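Local coordinates for glycosyl hydrolase family 61, 2 protein (Heterobasidion irregulare TC 32-1, PDB 5NNS), which depolymerises crystalline and amorphous polysaccharides by copper-dependent oxidation of their (1-4)-glycosidic bonds, giving products oxidised specifically at C1, at residues M126-L129 with S135-T138; V87-C92 with S139-L144; Y7-T12 with Y149-E154; G122-G127 with L156-S161; I29-D34 with A99-L104. All coordinates share one frame; numbering follows the deposited sequence.

All five contacts are largely buried, yet their chemistry follows their place in the beta-sandwich. Contact 3 bridges the two sheets, while contact 2 packs the loop that passes between them onto strand 85-91; contact 2 is purely apolar across its segments, whereas contact 3 adds a water shared by both segments. Contacts 1 and 4 share Met126 and Gly127 of helix 125-131, the first tying that helix to strand 135-139 by a backbone bond, the second packing it on the end of strand 147-157 near the copper. Contact 5 joins two loops, its centre about 25 Å from that of contact 4, and relies on an arginine and carbonyl oxygens; its Gln30 reaches Tyr7 of contact 3.

Contact 1 (M126-L129 with S135-T138); sequences MGQL and SWTT
Leu129 O accepts the backbone N-H of Ser135 at 3.1 Å (N to O). The bond is bent, 142° at the hydrogen, and its donor stands above the carbonyl plane. It ties helix 125-131 to the first residue of strand 135-139 in the immunoglobulin-like beta-sandwich of AA9 enzymes, where this helix follows strand 123-124 of one sheet and precedes strand 135-139 of the other along the chain. The same two residues meet again through a CA-H...O contact, Leu129 CA to Ser135 O at 3.6 Å. The side-chain part is apolar: Leu129 CB rests 3.7 Å from Trp136 CE3, and the two side chains cross at about a right angle. With CG anti to the backbone N (chi1 -176°), the leucine sends CD1 to within 4.1 Å of Trp136 CB. Replacing Leu129 by an alanine would probably open a gap beside Trp136, since the branch that also touches Trp75, Val85 and Leu155 would be missing. The indole has its polar end secured by Asn110, whose OD1 takes the hydrogen of NE1. At the edge of the ring, near its plane, Gln128 OE1 comes to 4.2 Å from Trp136 CH2.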
# COMPACT_ATOMS: atom_id res chain seq x y z
N MET A 126 -1.44 12.34 -0.11
CA MET A 126 -1.18 12.16 1.32
C MET A 126 -1.86 13.23 2.16
O MET A 126 -2.34 12.93 3.26
CB MET A 126 0.33 12.16 1.60
CG MET A 126 0.71 11.55 2.93
SD MET A 126 2.50 11.50 3.15
CE MET A 126 2.96 10.35 1.87
N GLY A 127 -1.87 14.47 1.66
CA GLY A 127 -2.67 15.55 2.25
C GLY A 127 -4.16 15.29 2.20
O GLY A 127 -4.88 15.64 3.14
N GLN A 128 -4.63 14.67 1.12
CA GLN A 128 -6.04 14.28 1.00
C GLN A 128 -6.41 13.16 1.98
O GLN A 128 -7.49 13.18 2.56
CB GLN A 128 -6.37 13.86 -0.44
CG GLN A 128 -6.38 15.02 -1.43
CD GLN A 128 -6.61 14.56 -2.86
OE1 GLN A 128 -6.19 13.48 -3.26
NE2 GLN A 128 -7.28 15.40 -3.65
N LEU A 129 -5.50 12.20 2.15
CA LEU A 129 -5.67 11.11 3.12
C LEU A 129 -5.86 11.65 4.55
O LEU A 129 -6.80 11.26 5.23
CB LEU A 129 -4.45 10.18 3.06
CG LEU A 129 -4.40 8.90 3.91
CD1 LEU A 129 -3.57 7.86 3.18
CD2 LEU A 129 -3.85 9.12 5.31
N SER A 135 -7.64 8.47 6.28
CA SER A 135 -8.10 7.24 5.64
C SER A 135 -8.07 7.33 4.12
O SER A 135 -8.00 8.41 3.56
CB SER A 135 -9.51 6.87 6.11
OG SER A 135 -10.47 7.78 5.62
N TRP A 136 -8.12 6.16 3.48
CA TRP A 136 -8.07 6.07 2.03
C TRP A 136 -9.06 5.01 1.54
O TRP A 136 -8.97 3.84 1.93
CB TRP A 136 -6.66 5.72 1.59
CG TRP A 136 -6.39 6.02 0.15
CD1 TRP A 136 -6.31 5.12 -0.89
CD2 TRP A 136 -6.17 7.30 -0.41
NE1 TRP A 136 -6.04 5.78 -2.06
CE2 TRP A 136 -5.95 7.13 -1.79
CE3 TRP A 136 -6.13 8.60 0.12
CZ2 TRP A 136 -5.71 8.19 -2.65
CZ3 TRP A 136 -5.89 9.67 -0.73
CH2 TRP A 136 -5.67 9.46 -2.10
N THR A 137 -9.98 5.43 0.68
CA THR A 137 -11.01 4.54 0.15
C THR A 137 -10.91 4.43 -1.37
O THR A 137 -10.87 5.45 -2.07
CB THR A 137 -12.41 5.02 0.57
OG1 THR A 137 -12.46 5.13 1.99
CG2 THR A 137 -13.49 4.03 0.11
N THR A 138 -10.83 3.19 -1.85
CA THR A 138 -10.87 2.86 -3.28
C THR A 138 -11.52 1.48 -3.44
O THR A 138 -11.66 0.75 -2.47
CB THR A 138 -9.45 2.88 -3.90
OG1 THR A 138 -9.54 2.63 -5.31
CG2 THR A 138 -8.54 1.83 -3.27

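Contact 2 (V87-C92 with S139-L144); sequences VYMANC and SIPSSL
The backbones of Met89 and Ile140 keep well apart, 8.9 Å between their CA atoms, and no hydrogen bond joins the two segments, so side chains alone make the contact. On one side the chain is strand 85-91; on the other it folds into a type I beta turn from Pro141 to Leu144, closed by Leu144 N giving its hydrogen to Pro141 O at 3.1 Å. Met89 takes part in every one of the contacts. Its CG stands anti to the carbonyl carbon (chi1 -65°), and the chain then runs out extended before bending at chi3 (78°), which swings the terminal methyl toward the turn. There Met89 CE meets Leu144 CD2 at 3.5 Å, the two side chains pointing at each other tip to tip. The sulfur takes part as well: Met89 SD lies 4.0 Å from Leu144 CD2, and Pro141 CD approaches the same SD at 4.3 Å. A further contact comes from Ile140, whose CG2 is 4.2 Å from Met89 CE. Three residues of the loop thus converge on the thioether end of Met89. Within the six-stranded sheet Met89 also touches Leu151 and Phe107, while Pro141 reaches Ile109. The arrangement belongs to the interior of the AA9 beta-sandwich, at the point where the loop from strand 135-139 of one sheet to strand 147-157 of the other closes over the apolar core.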
# COMPACT_ATOMS: atom_id res chain seq x y z
N VAL A 87 -2.15 2.12 -3.80
CA VAL A 87 -2.80 0.89 -3.38
C VAL A 87 -2.47 -0.19 -4.40
O VAL A 87 -2.72 -0.03 -5.59
CB VAL A 87 -4.32 1.08 -3.21
CG1 VAL A 87 -4.95 -0.15 -2.57
CG2 VAL A 87 -4.60 2.32 -2.37
N TYR A 88 -1.86 -1.27 -3.92
CA TYR A 88 -1.47 -2.41 -4.75
C TYR A 88 -2.27 -3.64 -4.34
O TYR A 88 -2.79 -3.73 -3.22
CB TYR A 88 0.02 -2.75 -4.54
CG TYR A 88 1.03 -1.83 -5.19
CD1 TYR A 88 1.38 -0.61 -4.61
CD2 TYR A 88 1.70 -2.21 -6.37
CE1 TYR A 88 2.34 0.22 -5.18
CE2 TYR A 88 2.66 -1.38 -6.95
CZ TYR A 88 2.97 -0.17 -6.35
OH TYR A 88 3.92 0.65 -6.92
N MET A 89 -2.34 -4.60 -5.26
CA MET A 89 -2.75 -5.96 -4.93
C MET A 89 -1.82 -6.98 -5.59
O MET A 89 -1.10 -6.66 -6.54
CB MET A 89 -4.18 -6.22 -5.36
CG MET A 89 -5.24 -5.41 -4.65
SD MET A 89 -6.83 -5.75 -5.41
CE MET A 89 -7.21 -7.34 -4.69
N ALA A 90 -1.86 -8.20 -5.07
CA ALA A 90 -1.09 -9.31 -5.62
C ALA A 90 -1.82 -10.61 -5.34
O ALA A 90 -2.27 -10.83 -4.23
CB ALA A 90 0.29 -9.36 -4.99
N ASN A 91 -1.90 -11.46 -6.36
CA ASN A 91 -2.41 -12.83 -6.21
C ASN A 91 -1.40 -13.62 -5.38
O ASN A 91 -0.21 -13.59 -5.67
CB ASN A 91 -2.61 -13.49 -7.58
CG ASN A 91 -3.56 -14.67 -7.53
OD1 ASN A 91 -3.42 -15.58 -6.71
ND2 ASN A 91 -4.55 -14.66 -8.43
N CYS A 92 -1.88 -14.31 -4.35
CA CYS A 92 -1.02 -15.13 -3.50
C CYS A 92 -0.62 -16.47 -4.15
O CYS A 92 0.32 -17.12 -3.69
CB CYS A 92 -1.69 -15.38 -2.15
SG CYS A 92 -1.92 -13.88 -1.16
N SER A 139 -11.92 1.13 -4.66
CA SER A 139 -12.63 -0.13 -4.90
C SER A 139 -11.69 -1.20 -5.45
O SER A 139 -10.75 -0.88 -6.18
CB SER A 139 -13.78 0.07 -5.89
OG SER A 139 -14.74 0.96 -5.36
N ILE A 140 -11.94 -2.45 -5.10
CA ILE A 140 -11.29 -3.59 -5.75
C ILE A 140 -11.86 -3.66 -7.17
O ILE A 140 -13.08 -3.55 -7.34
CB ILE A 140 -11.55 -4.90 -4.99
CG1 ILE A 140 -10.84 -4.87 -3.63
CG2 ILE A 140 -11.09 -6.11 -5.80
CD1 ILE A 140 -11.39 -5.86 -2.63
N PRO A 141 -10.99 -3.80 -8.19
CA PRO A 141 -11.51 -3.83 -9.56
C PRO A 141 -12.65 -4.85 -9.79
O PRO A 141 -12.49 -6.03 -9.46
CB PRO A 141 -10.28 -4.17 -10.40
CG PRO A 141 -9.15 -3.57 -9.63
CD PRO A 141 -9.51 -3.72 -8.17
N SER A 142 -13.77 -4.37 -10.34
CA SER A 142 -14.98 -5.18 -10.60
C SER A 142 -14.71 -6.47 -11.36
O SER A 142 -15.31 -7.51 -11.06
CB SER A 142 -16.01 -4.36 -11.39
OG SER A 142 -16.36 -3.17 -10.72
N SER A 143 -13.79 -6.41 -12.33
CA SER A 143 -13.47 -7.53 -13.21
C SER A 143 -12.47 -8.56 -12.66
O SER A 143 -12.29 -9.62 -13.27
CB SER A 143 -12.91 -6.99 -14.52
OG SER A 143 -11.68 -6.31 -14.29
N LEU A 144 -11.82 -8.26 -11.53
CA LEU A 144 -10.69 -9.06 -11.03
C LEU A 144 -11.08 -10.53 -10.86
O LEU A 144 -12.16 -10.83 -10.36
CB LEU A 144 -10.18 -8.49 -9.71
CG LEU A 144 -8.99 -9.15 -9.02
CD1 LEU A 144 -7.75 -9.09 -9.90
CD2 LEU A 144 -8.72 -8.49 -7.67

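Contact 3 (Y7-T12 with Y149-E154); sequences YSLAGT and YILRHE
Tyr7 and His153 both hold CG anti to the carbonyl carbon (chi1 -58° and -68°), and from strands in different sheets their rings slide past each other in opposite directions. Tyr7 CE2 comes to 3.9 Å from His153 ND1, which sits at the edge of the phenol ring near its plane. With centroids 5.9 Å apart and planes at 49°, the pair is an oblique one and not a stack. What binds the rings is water 1, lying in the plane of both at their edges: it is 2.6 Å from Tyr7 OH and 2.7 Å from His153 ND1, and it donates to Leu151 O at 3.0 Å. Three groups therefore grip one water inside the beta-sandwich, between strand 4-9 of the four-stranded sheet and strand 147-157 of the six-stranded one. Gln30 NE2 adds a hydrogen bond to Tyr7 OH and helps to fix that ring. Further along, the sheets pack through methyls, Leu9 CD2 to Leu151 CD2 at 4.2 Å, with Val71 touching both leucines.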
# COMPACT_ATOMS: atom_id res chain seq x y z
N TYR A 7 -9.11 -1.59 9.04
CA TYR A 7 -9.79 -1.54 7.74
C TYR A 7 -11.30 -1.55 7.90
O TYR A 7 -11.83 -2.02 8.92
CB TYR A 7 -9.39 -2.74 6.88
CG TYR A 7 -7.91 -2.86 6.61
CD1 TYR A 7 -7.08 -3.54 7.49
CD2 TYR A 7 -7.34 -2.32 5.45
CE1 TYR A 7 -5.71 -3.66 7.25
CE2 TYR A 7 -5.98 -2.44 5.20
CZ TYR A 7 -5.17 -3.11 6.10
OH TYR A 7 -3.83 -3.24 5.87
N SER A 8 -11.98 -1.00 6.90
CA SER A 8 -13.39 -1.28 6.64
C SER A 8 -13.46 -1.78 5.20
O SER A 8 -13.14 -1.04 4.27
CB SER A 8 -14.27 -0.04 6.83
OG SER A 8 -15.63 -0.31 6.53
N LEU A 9 -13.82 -3.05 5.04
CA LEU A 9 -13.82 -3.73 3.74
C LEU A 9 -15.22 -4.26 3.46
O LEU A 9 -15.71 -5.15 4.16
CB LEU A 9 -12.80 -4.88 3.74
CG LEU A 9 -11.39 -4.56 4.26
CD1 LEU A 9 -10.59 -5.84 4.43
CD2 LEU A 9 -10.64 -3.60 3.34
N ALA A 10 -15.87 -3.68 2.44
CA ALA A 10 -17.22 -4.05 2.04
C ALA A 10 -18.18 -4.09 3.24
O ALA A 10 -18.89 -5.08 3.46
CB ALA A 10 -17.19 -5.39 1.31
N GLY A 11 -18.17 -3.01 4.02
CA GLY A 11 -19.10 -2.81 5.13
C GLY A 11 -18.74 -3.40 6.48
O GLY A 11 -19.51 -3.25 7.43
N THR A 12 -17.59 -4.06 6.59
CA THR A 12 -17.20 -4.77 7.83
C THR A 12 -15.87 -4.27 8.35
O THR A 12 -14.90 -4.17 7.60
CB THR A 12 -17.10 -6.29 7.59
OG1 THR A 12 -18.34 -6.79 7.08
CG2 THR A 12 -16.73 -7.04 8.88
N TYR A 149 -5.72 -12.89 -2.48
CA TYR A 149 -4.91 -11.70 -2.78
C TYR A 149 -4.43 -11.00 -1.53
O TYR A 149 -5.14 -10.97 -0.51
CB TYR A 149 -5.74 -10.69 -3.58
CG TYR A 149 -6.13 -11.10 -4.97
CD1 TYR A 149 -7.26 -11.88 -5.19
CD2 TYR A 149 -5.39 -10.68 -6.08
CE1 TYR A 149 -7.64 -12.25 -6.46
CE2 TYR A 149 -5.75 -11.05 -7.36
CZ TYR A 149 -6.89 -11.83 -7.55
OH TYR A 149 -7.26 -12.20 -8.82
N ILE A 150 -3.24 -10.40 -1.60
CA ILE A 150 -2.83 -9.38 -0.65
C ILE A 150 -3.36 -8.03 -1.15
O ILE A 150 -3.34 -7.77 -2.35
CB ILE A 150 -1.30 -9.27 -0.51
CG1 ILE A 150 -0.69 -10.60 -0.05
CG2 ILE A 150 -0.92 -8.15 0.45
CD1 ILE A 150 -1.18 -11.10 1.29
N LEU A 151 -3.84 -7.20 -0.22
CA LEU A 151 -4.19 -5.80 -0.48
C LEU A 151 -3.18 -4.95 0.26
O LEU A 151 -3.08 -5.03 1.49
CB LEU A 151 -5.59 -5.49 0.03
CG LEU A 151 -6.07 -4.03 -0.06
CD1 LEU A 151 -6.23 -3.63 -1.52
CD2 LEU A 151 -7.37 -3.82 0.70
N ARG A 152 -2.47 -4.10 -0.49
CA ARG A 152 -1.30 -3.39 0.01
C ARG A 152 -1.51 -1.88 -0.09
O ARG A 152 -1.76 -1.37 -1.19
CB ARG A 152 -0.07 -3.83 -0.79
CG ARG A 152 1.16 -2.93 -0.65
CD ARG A 152 2.37 -3.54 -1.32
NE ARG A 152 3.62 -2.95 -0.82
CZ ARG A 152 4.20 -1.84 -1.30
NH1 ARG A 152 3.66 -1.16 -2.31
NH2 ARG A 152 5.33 -1.42 -0.76
N HIS A 153 -1.39 -1.17 1.04
CA HIS A 153 -1.43 0.30 1.06
C HIS A 153 -0.04 0.84 1.32
O HIS A 153 0.68 0.31 2.17
CB HIS A 153 -2.40 0.82 2.12
CG HIS A 153 -3.83 0.53 1.81
ND1 HIS A 153 -4.40 -0.70 2.05
CD2 HIS A 153 -4.80 1.30 1.27
CE1 HIS A 153 -5.67 -0.68 1.67
NE2 HIS A 153 -5.94 0.53 1.20
N GLU A 154 0.32 1.91 0.61
CA GLU A 154 1.65 2.49 0.70
C GLU A 154 1.60 4.01 0.66
O GLU A 154 0.93 4.61 -0.20
CB GLU A 154 2.54 1.97 -0.42
CG GLU A 154 3.99 2.39 -0.28
CD GLU A 154 4.90 1.73 -1.30
OE1 GLU A 154 4.47 1.54 -2.47
OE2 GLU A 154 6.03 1.37 -0.93
O HOH W 1 -3.23 -2.70 3.41

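Contact 4 (G122-G127 with L156-S161); sequences GTWGMG and LAIHTS
Trp124 CH2 meets Ile158 CD1 at 3.9 Å, the first of two apolar contacts between side chains; the two cross at about a right angle, with the methyl oblique to the indole. Ile158 gets there by setting CG1 between its backbone N and carbonyl carbon (chi1 61°). Met126 makes the second such contact, CE lying 4.1 Å and SD 4.2 Å from Ala157 CB. The methionine chain leaves the helix with CG anti to the backbone N (chi1 -162°), runs extended, and bends at chi3 (-66°), which turns its methyl toward the strand. Another kind of contact is of side chain on backbone: that methyl sits against the peptide between Leu156 and Ala157, with Met126 CE 3.3 Å from Leu156 O and 3.5 Å from Ala157 N. No hydrogen bond crosses between the segments. In the beta-sandwich this packing joins the outermost strand 123-124 and the start of helix 125-131, for which Trp124 occupies the N-cap position, to the end of strand 147-157. The copper site is close: the side chain of Met126 is about 4 Å from that of the copper ligand His80, and the side chain of Ala157 is about 4 Å from that of Tyr167. Trp124 gives NE1 to Leu119 O and stands edge-to-face with Tyr215. The ring of His159, inferred from relatives to bind O2, stacks on His80.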
# COMPACT_ATOMS: atom_id res chain seq x y z
N GLY A 122 1.79 22.43 -3.23
CA GLY A 122 0.64 21.85 -3.92
C GLY A 122 -0.21 20.93 -3.06
O GLY A 122 -0.00 20.82 -1.85
N THR A 123 -1.17 20.28 -3.70
CA THR A 123 -2.04 19.31 -3.04
C THR A 123 -1.59 17.91 -3.44
O THR A 123 -1.54 17.58 -4.63
CB THR A 123 -3.50 19.52 -3.46
OG1 THR A 123 -3.92 20.83 -3.07
CG2 THR A 123 -4.42 18.48 -2.81
N TRP A 124 -1.28 17.10 -2.43
CA TRP A 124 -0.88 15.71 -2.60
C TRP A 124 -1.95 14.75 -2.09
O TRP A 124 -2.74 15.09 -1.21
CB TRP A 124 0.42 15.44 -1.84
CG TRP A 124 1.64 16.14 -2.37
CD1 TRP A 124 2.10 17.37 -2.00
CD2 TRP A 124 2.58 15.63 -3.31
NE1 TRP A 124 3.27 17.67 -2.68
CE2 TRP A 124 3.58 16.61 -3.50
CE3 TRP A 124 2.66 14.44 -4.04
CZ2 TRP A 124 4.65 16.44 -4.36
CZ3 TRP A 124 3.73 14.27 -4.91
CH2 TRP A 124 4.71 15.26 -5.07
N GLY A 125 -1.95 13.53 -2.63
CA GLY A 125 -2.79 12.44 -2.12
C GLY A 125 -2.66 12.22 -0.62
O GLY A 125 -3.65 11.97 0.07
N MET A 126 -1.44 12.34 -0.11
CA MET A 126 -1.18 12.16 1.32
C MET A 126 -1.86 13.23 2.16
O MET A 126 -2.34 12.93 3.26
CB MET A 126 0.33 12.16 1.60
CG MET A 126 0.71 11.55 2.93
SD MET A 126 2.50 11.50 3.15
CE MET A 126 2.96 10.35 1.87
N GLY A 127 -1.87 14.47 1.66
CA GLY A 127 -2.67 15.55 2.25
C GLY A 127 -4.16 15.29 2.20
O GLY A 127 -4.88 15.64 3.14
N LEU A 156 4.32 7.18 0.44
CA LEU A 156 5.69 7.56 0.14
C LEU A 156 5.82 9.02 0.54
O LEU A 156 5.44 9.91 -0.22
CB LEU A 156 6.01 7.34 -1.34
CG LEU A 156 7.31 7.94 -1.90
CD1 LEU A 156 8.51 7.57 -1.04
CD2 LEU A 156 7.52 7.52 -3.35
N ALA A 157 6.32 9.26 1.75
CA ALA A 157 6.58 10.60 2.25
C ALA A 157 7.94 11.07 1.74
O ALA A 157 8.94 10.41 1.98
CB ALA A 157 6.55 10.61 3.78
N ILE A 158 7.95 12.22 1.06
CA ILE A 158 9.15 12.76 0.40
C ILE A 158 9.50 14.18 0.88
O ILE A 158 10.07 14.99 0.13
CB ILE A 158 9.02 12.70 -1.14
CG1 ILE A 158 7.83 13.53 -1.65
CG2 ILE A 158 8.87 11.25 -1.58
CD1 ILE A 158 7.74 13.59 -3.17
N HIS A 159 9.16 14.45 2.14
CA HIS A 159 9.44 15.72 2.80
C HIS A 159 10.90 15.90 3.22
O HIS A 159 11.32 17.03 3.49
CB HIS A 159 8.53 15.89 4.03
CG HIS A 159 8.67 14.80 5.04
ND1 HIS A 159 7.98 13.60 4.93
CD2 HIS A 159 9.42 14.70 6.16
CE1 HIS A 159 8.30 12.82 5.95
NE2 HIS A 159 9.16 13.47 6.71
N THR A 160 11.66 14.80 3.33
CA THR A 160 13.10 14.87 3.62
C THR A 160 13.90 14.71 2.34
O THR A 160 13.78 13.69 1.67
CB THR A 160 13.53 13.78 4.62
OG1 THR A 160 12.77 13.93 5.81
CG2 THR A 160 15.01 13.88 4.97
N SER A 161 14.72 15.71 2.03
CA SER A 161 15.54 15.76 0.82
C SER A 161 16.33 14.48 0.55
O SER A 161 17.19 14.12 1.33
CB SER A 161 16.55 16.91 0.90
OG SER A 161 15.86 18.13 1.02

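Contact 5 (I29-D34 with A99-L104); sequences IQREWD and ATTSSL
Arg31 and Thr101 come at each other from opposite directions, the threonine methyl over one face of the guanidinium and the carbonyl of Ala99 at its edge. They join two of the long loops that surround the AA9 beta-sandwich, one between strands 12-15 and 63-66, the other between strands 85-91 and 106-116. The bend of Arg31 at chi2 (-55°) brings the guanidinium alongside Ala99 O and under the Thr101 methyl. In the guanidinium plane, Arg31 NH2 donates to Ala99 O at 3.0 Å, nearly straight at 163°, and the donor is only slightly tilted from the carbonyl plane. Perpendicular to this, Thr101 CG2 stands 3.3 Å above the guanidinium plane, offset toward its rim, with NH1 and NH2 of Arg31 each 3.7 Å away. Thr101 OG1 lies between the backbone N and carbonyl carbon (chi1 61°), turned to Ser48 OG, its hydrogen-bonding partner. Other donors of the guanidinium are used too: NH2 serves Cys96 O as well, NH1 reaches Gly53 O, and NE binds Gln172 OE1. Oxygens on several sides thus fix its rotation and probably help to stabilise its positive charge. A methionine in place of Arg31 would probably leave the carbonyls of Ala99, Cys96 and Gly53, and Gln172 OE1, without these donors and weaken the tie between the loops. The receiving loop is braced from within, since Thr100 O takes two donors of one residue, Ser103 N at 3.1 Å and Ser103 OG at 2.7 Å.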
# COMPACT_ATOMS: atom_id res chain seq x y z
N ILE A 29 -6.50 -9.68 9.88
CA ILE A 29 -6.31 -9.86 8.44
C ILE A 29 -4.97 -9.29 7.96
O ILE A 29 -4.48 -9.66 6.88
CB ILE A 29 -7.46 -9.27 7.60
CG1 ILE A 29 -7.60 -7.75 7.78
CG2 ILE A 29 -8.77 -9.98 7.93
CD1 ILE A 29 -8.44 -7.10 6.71
N GLN A 30 -4.38 -8.40 8.76
CA GLN A 30 -3.17 -7.68 8.39
C GLN A 30 -1.90 -8.47 8.69
O GLN A 30 -1.83 -9.19 9.69
CB GLN A 30 -3.13 -6.35 9.14
CG GLN A 30 -2.34 -5.28 8.43
CD GLN A 30 -2.30 -3.98 9.18
OE1 GLN A 30 -2.16 -3.97 10.41
NE2 GLN A 30 -2.39 -2.87 8.46
N ARG A 31 -0.90 -8.33 7.82
CA ARG A 31 0.43 -8.89 8.05
C ARG A 31 1.15 -8.09 9.13
O ARG A 31 0.90 -6.89 9.29
CB ARG A 31 1.26 -8.91 6.76
CG ARG A 31 0.80 -9.92 5.71
CD ARG A 31 0.71 -11.33 6.28
NE ARG A 31 0.77 -12.36 5.24
CZ ARG A 31 1.88 -12.87 4.70
NH1 ARG A 31 3.09 -12.45 5.07
NH2 ARG A 31 1.78 -13.81 3.77
N GLU A 32 2.04 -8.77 9.86
CA GLU A 32 2.73 -8.17 10.99
C GLU A 32 3.64 -7.03 10.53
O GLU A 32 4.43 -7.21 9.62
CB GLU A 32 3.57 -9.22 11.73
CG GLU A 32 4.54 -8.69 12.77
CD GLU A 32 5.26 -9.80 13.53
OE1 GLU A 32 4.94 -10.99 13.33
OE2 GLU A 32 6.17 -9.48 14.32
N TRP A 33 3.50 -5.88 11.17
CA TRP A 33 4.44 -4.78 11.00
C TRP A 33 4.78 -4.24 12.39
O TRP A 33 3.88 -3.97 13.18
CB TRP A 33 3.87 -3.69 10.07
CG TRP A 33 2.56 -3.06 10.49
CD1 TRP A 33 1.32 -3.63 10.45
CD2 TRP A 33 2.37 -1.73 10.98
NE1 TRP A 33 0.37 -2.74 10.90
CE2 TRP A 33 0.99 -1.57 11.22
CE3 TRP A 33 3.24 -0.66 11.24
CZ2 TRP A 33 0.45 -0.37 11.73
CZ3 TRP A 33 2.71 0.54 11.73
CH2 TRP A 33 1.32 0.67 11.96
N ASP A 34 6.07 -4.09 12.67
CA ASP A 34 6.55 -3.97 14.06
C ASP A 34 6.84 -2.57 14.60
O ASP A 34 6.96 -2.41 15.82
CB ASP A 34 7.80 -4.84 14.22
CG ASP A 34 7.53 -6.31 13.95
OD1 ASP A 34 6.48 -6.81 14.40
OD2 ASP A 34 8.35 -6.97 13.28
N ALA A 99 2.24 -17.60 1.93
CA ALA A 99 2.91 -16.96 0.79
C ALA A 99 4.03 -16.04 1.25
O ALA A 99 3.87 -15.30 2.22
CB ALA A 99 1.90 -16.18 -0.04
N THR A 100 5.17 -16.10 0.55
CA THR A 100 6.25 -15.13 0.72
C THR A 100 5.88 -13.92 -0.14
O THR A 100 5.83 -14.02 -1.37
CB THR A 100 7.62 -15.72 0.28
OG1 THR A 100 7.89 -16.90 1.03
CG2 THR A 100 8.75 -14.73 0.53
N THR A 101 5.60 -12.78 0.51
CA THR A 101 5.02 -11.62 -0.19
C THR A 101 6.02 -10.95 -1.15
O THR A 101 5.61 -10.35 -2.15
CB THR A 101 4.42 -10.58 0.79
OG1 THR A 101 5.44 -10.08 1.66
CG2 THR A 101 3.29 -11.21 1.63
N SER A 102 7.31 -11.07 -0.84
CA SER A 102 8.39 -10.57 -1.71
C SER A 102 8.51 -11.31 -3.06
O SER A 102 9.15 -10.79 -3.97
CB SER A 102 9.74 -10.61 -0.99
OG SER A 102 10.07 -11.93 -0.60
N SER A 103 7.92 -12.50 -3.16
CA SER A 103 7.93 -13.27 -4.41
C SER A 103 6.71 -13.04 -5.30
O SER A 103 6.65 -13.58 -6.40
CB SER A 103 8.04 -14.77 -4.09
OG SER A 103 6.83 -15.26 -3.53
N LEU A 104 5.75 -12.24 -4.84
CA LEU A 104 4.49 -12.09 -5.56
C LEU A 104 4.58 -11.07 -6.69
O LEU A 104 5.52 -10.27 -6.76
CB LEU A 104 3.36 -11.69 -4.61
CG LEU A 104 3.19 -12.61 -3.38
CD1 LEU A 104 2.01 -12.13 -2.54
CD2 LEU A 104 3.02 -14.07 -3.78